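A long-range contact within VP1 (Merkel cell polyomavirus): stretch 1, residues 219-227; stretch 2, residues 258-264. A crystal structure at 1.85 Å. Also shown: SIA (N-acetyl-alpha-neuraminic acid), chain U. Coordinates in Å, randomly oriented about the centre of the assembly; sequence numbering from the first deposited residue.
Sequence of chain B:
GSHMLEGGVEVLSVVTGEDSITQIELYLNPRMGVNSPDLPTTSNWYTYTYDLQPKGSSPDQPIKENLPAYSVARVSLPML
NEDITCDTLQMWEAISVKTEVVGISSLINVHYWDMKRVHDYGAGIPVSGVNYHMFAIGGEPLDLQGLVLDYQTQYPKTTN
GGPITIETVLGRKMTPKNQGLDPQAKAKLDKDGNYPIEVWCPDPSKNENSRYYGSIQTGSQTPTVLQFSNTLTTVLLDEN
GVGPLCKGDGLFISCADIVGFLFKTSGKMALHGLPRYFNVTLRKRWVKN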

ATOM      1  N   GLY B 219     -10.977  -6.690  -9.938  1.00 17.19           N
ATOM      2  CA  GLY B 219     -11.802  -7.073  -8.786  1.00 18.18           C
ATOM      3  C   GLY B 219     -13.172  -6.424  -8.887  1.00 17.46           C
ATOM      4  O   GLY B 219     -13.311  -5.360  -9.480  1.00 18.91           O
ATOM      5  N   SER B 220     -14.188  -7.060  -8.307  1.00 17.65           N
ATOM      6  CA  SER B 220     -15.580  -6.612  -8.476  1.00 17.60           C
ATOM      7  C   SER B 220     -16.032  -5.518  -7.505  1.00 17.78           C
ATOM      8  O   SER B 220     -16.823  -4.647  -7.877  1.00 18.09           O
ATOM      9  CB  SER B 220     -16.540  -7.803  -8.389  1.00 18.38           C
ATOM     10  OG  SER B 220     -16.341  -8.522  -7.186  1.00 20.23           O
ATOM     11  N   GLN B 221     -15.548  -5.580  -6.267  1.00 17.13           N
ATOM     12  CA  GLN B 221     -15.936  -4.626  -5.232  1.00 16.91           C
ATOM     13  C   GLN B 221     -14.717  -3.982  -4.579  1.00 15.51           C
ATOM     14  O   GLN B 221     -14.812  -3.435  -3.480  1.00 15.30           O
ATOM     15  CB  GLN B 221     -16.804  -5.311  -4.167  1.00 19.53           C
ATOM     16  CG  GLN B 221     -18.259  -5.523  -4.595  1.00 24.57           C
ATOM     17  CD  GLN B 221     -19.161  -5.966  -3.447  1.00 29.22           C
ATOM     18  OE1 GLN B 221     -19.143  -5.383  -2.361  1.00 31.62           O
ATOM     19  NE2 GLN B 221     -19.958  -6.996  -3.692  1.00 31.26           N
ATOM     20  N   THR B 222     -13.578  -4.048  -5.264  1.00 14.13           N
ATOM     21  CA  THR B 222     -12.332  -3.444  -4.784  1.00 13.21           C
ATOM     22  C   THR B 222     -12.558  -1.966  -4.464  1.00 11.97           C
ATOM     23  O   THR B 222     -13.143  -1.241  -5.272  1.00 10.34           O
ATOM     24  CB  THR B 222     -11.229  -3.571  -5.842  1.00 13.57           C
ATOM     25  OG1 THR B 222     -11.239  -4.906  -6.363  1.00 14.01           O
ATOM     26  CG2 THR B 222      -9.839  -3.258  -5.246  1.00 10.17           C
ATOM     27  N   PRO B 223     -12.121  -1.520  -3.272  1.00 11.43           N
ATOM     28  CA  PRO B 223     -12.284  -0.118  -2.892  1.00 10.65           C
ATOM     29  C   PRO B 223     -11.713   0.832  -3.944  1.00 10.60           C
ATOM     30  O   PRO B 223     -10.609   0.604  -4.464  1.00 10.82           O
ATOM     31  CB  PRO B 223     -11.466  -0.012  -1.598  1.00  9.92           C
ATOM     32  CG  PRO B 223     -11.526  -1.384  -1.018  1.00 12.22           C
ATOM     33  CD  PRO B 223     -11.501  -2.318  -2.190  1.00 12.26           C
ATOM     34  N   THR B 224     -12.486   1.859  -4.281  1.00  9.92           N
ATOM     35  CA  THR B 224     -11.993   2.941  -5.108  1.00  9.25           C
ATOM     36  C   THR B 224     -11.272   3.896  -4.177  1.00  9.81           C
ATOM     37  O   THR B 224     -11.869   4.433  -3.235  1.00  8.63           O
ATOM     38  CB  THR B 224     -13.131   3.636  -5.857  1.00 10.41           C
ATOM     39  OG1 THR B 224     -13.684   2.716  -6.810  1.00 11.50           O
ATOM     40  CG2 THR B 224     -12.627   4.903  -6.602  1.00  9.31           C
ATOM     41  N   VAL B 225      -9.979   4.075  -4.435  1.00  9.46           N
ATOM     42  CA  VAL B 225      -9.102   4.861  -3.572  1.00  9.60           C
ATOM     43  C   VAL B 225      -8.453   5.933  -4.442  1.00 10.99           C
ATOM     44  O   VAL B 225      -7.619   5.629  -5.303  1.00 11.08           O
ATOM     45  CB  VAL B 225      -8.020   3.971  -2.914  1.00  9.95           C
ATOM     46  CG1 VAL B 225      -7.008   4.810  -2.124  1.00 10.71           C
ATOM     47  CG2 VAL B 225      -8.656   2.899  -2.015  1.00  8.33           C
ATOM     48  N   LEU B 226      -8.869   7.181  -4.236  1.00  8.86           N
ATOM     49  CA  LEU B 226      -8.404   8.295  -5.063  1.00  9.75           C
ATOM     50  C   LEU B 226      -7.988   9.471  -4.191  1.00 10.65           C
ATOM     51  O   LEU B 226      -8.551   9.684  -3.115  1.00 11.76           O
ATOM     52  CB  LEU B 226      -9.501   8.724  -6.052  1.00 10.53           C
ATOM     53  CG  LEU B 226      -9.970   7.646  -7.053  1.00 11.04           C
ATOM     54  CD1 LEU B 226     -11.228   8.096  -7.792  1.00 14.17           C
ATOM     55  CD2 LEU B 226      -8.855   7.277  -8.041  1.00 16.06           C
ATOM     56  N   GLN B 227      -7.001  10.229  -4.662  1.00  9.92           N
ATOM     57  CA  GLN B 227      -6.572  11.453  -3.990  1.00 11.65           C
ATOM     58  C   GLN B 227      -6.797  12.662  -4.885  1.00 11.15           C
ATOM     59  O   GLN B 227      -6.901  12.538  -6.105  1.00 11.06           O
ATOM     60  CB  GLN B 227      -5.090  11.390  -3.588  1.00 12.47           C
ATOM     61  CG  GLN B 227      -4.742  10.293  -2.572  1.00 16.82           C
ATOM     62  CD  GLN B 227      -4.446   8.978  -3.251  1.00 24.14           C
ATOM     63  OE1 GLN B 227      -3.908   8.960  -4.355  1.00 26.51           O
ATOM     64  NE2 GLN B 227      -4.802   7.868  -2.604  1.00 23.74           N
ATOM     65  N   ILE B 258     -12.193   5.491 -15.132  1.00  9.81           N
ATOM     66  CA  ILE B 258     -13.243   4.576 -14.677  1.00  9.44           C
ATOM     67  C   ILE B 258     -13.079   4.410 -13.170  1.00  9.27           C
ATOM     68  O   ILE B 258     -11.987   4.084 -12.697  1.00  7.40           O
ATOM     69  CB  ILE B 258     -13.164   3.215 -15.394  1.00  9.46           C
ATOM     70  CG1 ILE B 258     -13.386   3.404 -16.901  1.00 10.64           C
ATOM     71  CG2 ILE B 258     -14.194   2.229 -14.801  1.00  8.28           C
ATOM     72  CD1 ILE B 258     -12.978   2.201 -17.772  1.00 10.79           C
ATOM     73  N   VAL B 259     -14.153   4.657 -12.422  1.00  9.12           N
ATOM     74  CA  VAL B 259     -14.065   4.690 -10.948  1.00  9.24           C
ATOM     75  C   VAL B 259     -14.808   3.547 -10.259  1.00 10.56           C
ATOM     76  O   VAL B 259     -14.856   3.481  -9.026  1.00 11.35           O
ATOM     77  CB  VAL B 259     -14.545   6.039 -10.362  1.00  9.49           C
ATOM     78  CG1 VAL B 259     -13.575   7.157 -10.736  1.00  9.83           C
ATOM     79  CG2 VAL B 259     -15.982   6.360 -10.804  1.00  8.53           C
ATOM     80  N   GLY B 260     -15.395   2.651 -11.049  1.00  9.81           N
ATOM     81  CA  GLY B 260     -16.065   1.488 -10.474  1.00  9.87           C
ATOM     82  C   GLY B 260     -17.478   1.267 -10.965  1.00  9.62           C
ATOM     83  O   GLY B 260     -17.940   1.953 -11.882  1.00  9.88           O
ATOM     84  N   PHE B 261     -18.154   0.297 -10.345  1.00  8.65           N
ATOM     85  CA  PHE B 261     -19.501  -0.106 -10.735  1.00 10.38           C
ATOM     86  C   PHE B 261     -20.568   0.567  -9.891  1.00 11.64           C
ATOM     87  O   PHE B 261     -20.403   0.721  -8.675  1.00 10.67           O
ATOM     88  CB  PHE B 261     -19.703  -1.615 -10.558  1.00 11.11           C
ATOM     89  CG  PHE B 261     -18.857  -2.472 -11.455  1.00 10.26           C
ATOM     90  CD1 PHE B 261     -19.176  -2.628 -12.799  1.00 10.64           C
ATOM     91  CD2 PHE B 261     -17.761  -3.167 -10.933  1.00 12.84           C
ATOM     92  CE1 PHE B 261     -18.401  -3.453 -13.625  1.00 11.73           C
ATOM     93  CE2 PHE B 261     -16.985  -3.993 -11.752  1.00 13.39           C
ATOM     94  CZ  PHE B 261     -17.311  -4.126 -13.101  1.00 11.57           C
ATOM     95  N   LEU B 262     -21.669   0.938 -10.546  1.00 11.52           N
ATOM     96  CA  LEU B 262     -22.920   1.212  -9.863  1.00 12.33           C
ATOM     97  C   LEU B 262     -23.653  -0.122  -9.758  1.00 13.27           C
ATOM     98  O   LEU B 262     -23.954  -0.760 -10.776  1.00 14.34           O
ATOM     99  CB  LEU B 262     -23.762   2.223 -10.640  1.00 12.43           C
ATOM    100  CG  LEU B 262     -25.099   2.658 -10.013  1.00 14.47           C
ATOM    101  CD1 LEU B 262     -24.899   3.444  -8.711  1.00 13.90           C
ATOM    102  CD2 LEU B 262     -25.928   3.454 -11.010  1.00 14.53           C
ATOM    103  N   PHE B 263     -23.902  -0.551  -8.529  1.00 12.57           N
ATOM    104  CA  PHE B 263     -24.578  -1.820  -8.263  1.00 12.66           C
ATOM    105  C   PHE B 263     -26.067  -1.583  -8.112  1.00 12.70           C
ATOM    106  O   PHE B 263     -26.499  -0.923  -7.164  1.00 12.64           O
ATOM    107  CB  PHE B 263     -24.034  -2.436  -6.973  1.00 12.82           C
ATOM    108  CG  PHE B 263     -22.648  -3.012  -7.115  1.00 12.88           C
ATOM    109  CD1 PHE B 263     -21.527  -2.202  -6.998  1.00 13.49           C
ATOM    110  CD2 PHE B 263     -22.473  -4.363  -7.363  1.00 14.29           C
ATOM    111  CE1 PHE B 263     -20.237  -2.735  -7.129  1.00 14.32           C
ATOM    112  CE2 PHE B 263     -21.187  -4.910  -7.497  1.00 16.51           C
ATOM    113  CZ  PHE B 263     -20.071  -4.089  -7.383  1.00 13.66           C
ATOM    114  N   LYS B 264     -26.842  -2.124  -9.047  1.00 12.05           N
ATOM    115  CA  LYS B 264     -28.287  -1.915  -9.070  1.00 14.03           C
ATOM    116  C   LYS B 264     -29.019  -3.054  -8.349  1.00 15.14           C
ATOM    117  O   LYS B 264     -28.543  -4.188  -8.335  1.00 14.32           O
ATOM    118  CB  LYS B 264     -28.780  -1.786 -10.515  1.00 15.03           C
ATOM    119  CG  LYS B 264     -28.067  -0.692 -11.309  1.00 10.85           C
ATOM    120  CD  LYS B 264     -28.499  -0.696 -12.766  1.00 18.00           C
ATOM    121  CE  LYS B 264     -27.848   0.459 -13.520  1.00 14.86           C
ATOM    122  NZ  LYS B 264     -28.090   0.371 -14.988  1.00 14.08           N
TER
HETATM  123  C1  SIA U   2     -32.768  -3.482 -14.055  0.80 26.61           C
HETATM  124  C2  SIA U   2     -33.571  -2.253 -14.487  0.80 27.52           C
HETATM  125  C3  SIA U   2     -32.807  -0.980 -14.075  0.80 25.73           C
HETATM  126  C4  SIA U   2     -31.600  -0.651 -14.960  0.80 26.27           C
HETATM  127  C5  SIA U   2     -31.966  -0.693 -16.442  0.80 25.34           C
HETATM  128  C6  SIA U   2     -32.703  -1.986 -16.816  0.80 27.49           C
HETATM  129  C7  SIA U   2     -33.206  -1.909 -18.270  0.80 28.49           C
HETATM  130  C8  SIA U   2     -33.591  -3.262 -18.887  0.80 31.83           C
HETATM  131  C9  SIA U   2     -34.924  -3.810 -18.385  0.80 33.77           C
HETATM  132  C10 SIA U   2     -30.558   0.520 -18.049  0.80 25.03           C
HETATM  133  C11 SIA U   2     -29.242   0.544 -18.761  0.80 17.67           C
HETATM  134  N5  SIA U   2     -30.749  -0.513 -17.221  0.80 25.67           N
HETATM  135  O1A SIA U   2     -32.058  -3.413 -13.022  0.80 15.86           O
HETATM  136  O1B SIA U   2     -32.842  -4.542 -14.724  0.80 24.98           O
HETATM  137  O4  SIA U   2     -31.084   0.659 -14.655  0.80 15.71           O
HETATM  138  O6  SIA U   2     -33.802  -2.243 -15.916  0.80 26.71           O
HETATM  139  O7  SIA U   2     -34.295  -0.979 -18.358  0.80 26.53           O
HETATM  140  O8  SIA U   2     -33.664  -3.151 -20.318  0.80 31.32           O
HETATM  141  O9  SIA U   2     -34.652  -4.783 -17.374  0.80 36.76           O
HETATM  142  O10 SIA U   2     -31.391   1.393 -18.229  0.80 22.53           O

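Two segments of VP1, at least 33 residues apart in sequence wherever they touch, meet here with 264 Å² buried between them, both sides summed. Their end-to-end directions differ by 140°, so the chains run in roughly opposing senses. Contact is made at two places: Thr224 and Leu226 pack beside Val259, while Ser220 and Gln221 meet the rings of Phe261 and Phe263.

The one hydrogen bond between the stretches is made by a side chain. Thr224 points its CA-to-CB bond toward the strand, and with chi1 at -67° (m) its OG1 donates to Val259 O at 2.6 Å, a short bond. The CA atoms of Thr224 and Val259 are 6.4 Å apart, and the hydroxyl spans that gap to satisfy a main-chain carbonyl. The methyl of the same threonine also lies near Val259, with CG2 of Thr224 4.4 Å from CB of Val259, so a single rotamer places the polar branch in a bond and the apolar branch beside a hydrocarbon neighbour.

Leu226, two residues on, again points toward the other stretch, as expected when side chains alternate along an extended chain; Val225, between them, is out of reach. Leu226 adopts the mt rotamer (-60°, 169°), which brings its CD1 to 3.9 Å from CG1 of Val259. Val259 itself leaves the backbone sideways, yet its m rotamer (-68°) offers CG1 to the leucine. It has the largest area covered of any residue here, 60 Å², and it meets both Thr224, through its carbonyl, and Leu226, through its side chain.

Gly260 follows, at phi/psi 129/-173. These angles by themselves call for glycine, since a CB would be jammed against the carbonyl O of Val259, the very oxygen that accepts from Thr224. An ideal CB would also sit 3.4 Å from Thr224 OG1. Gly219 obeys a similar backbone rule at 97/152, but its CB would point away from the strand and collide with Thr222 OG1 at 2.1 Å.

Beyond the glycine, Phe261 and Phe263 both point toward stretch 1, with Leu262 between them out of reach. Both use chi1 near m (-65° and -73°), with chi2 at -76° and 84°, the near-perpendicular setting usual for phenylalanine. Their rings present edges to one atom: Ser220 O lies near the plane of each, 3.5 Å from CD2 of Phe261 and 3.3 Å from CZ of Phe263. Ring-edge hydrogens carry slight positive charge, so this is a tolerable setting for a carbonyl that is buried here and has no hydrogen-bond partner in the model. Gln221 adds aliphatic cover, its CG 3.6 Å from CZ of Phe263 in an oblique approach.

Lys264, out of reach of stretch 1, has an extended mttt side chain that carries NZ to the sialic acid, where NZ donates to O4 of SIA at 3.0 Å.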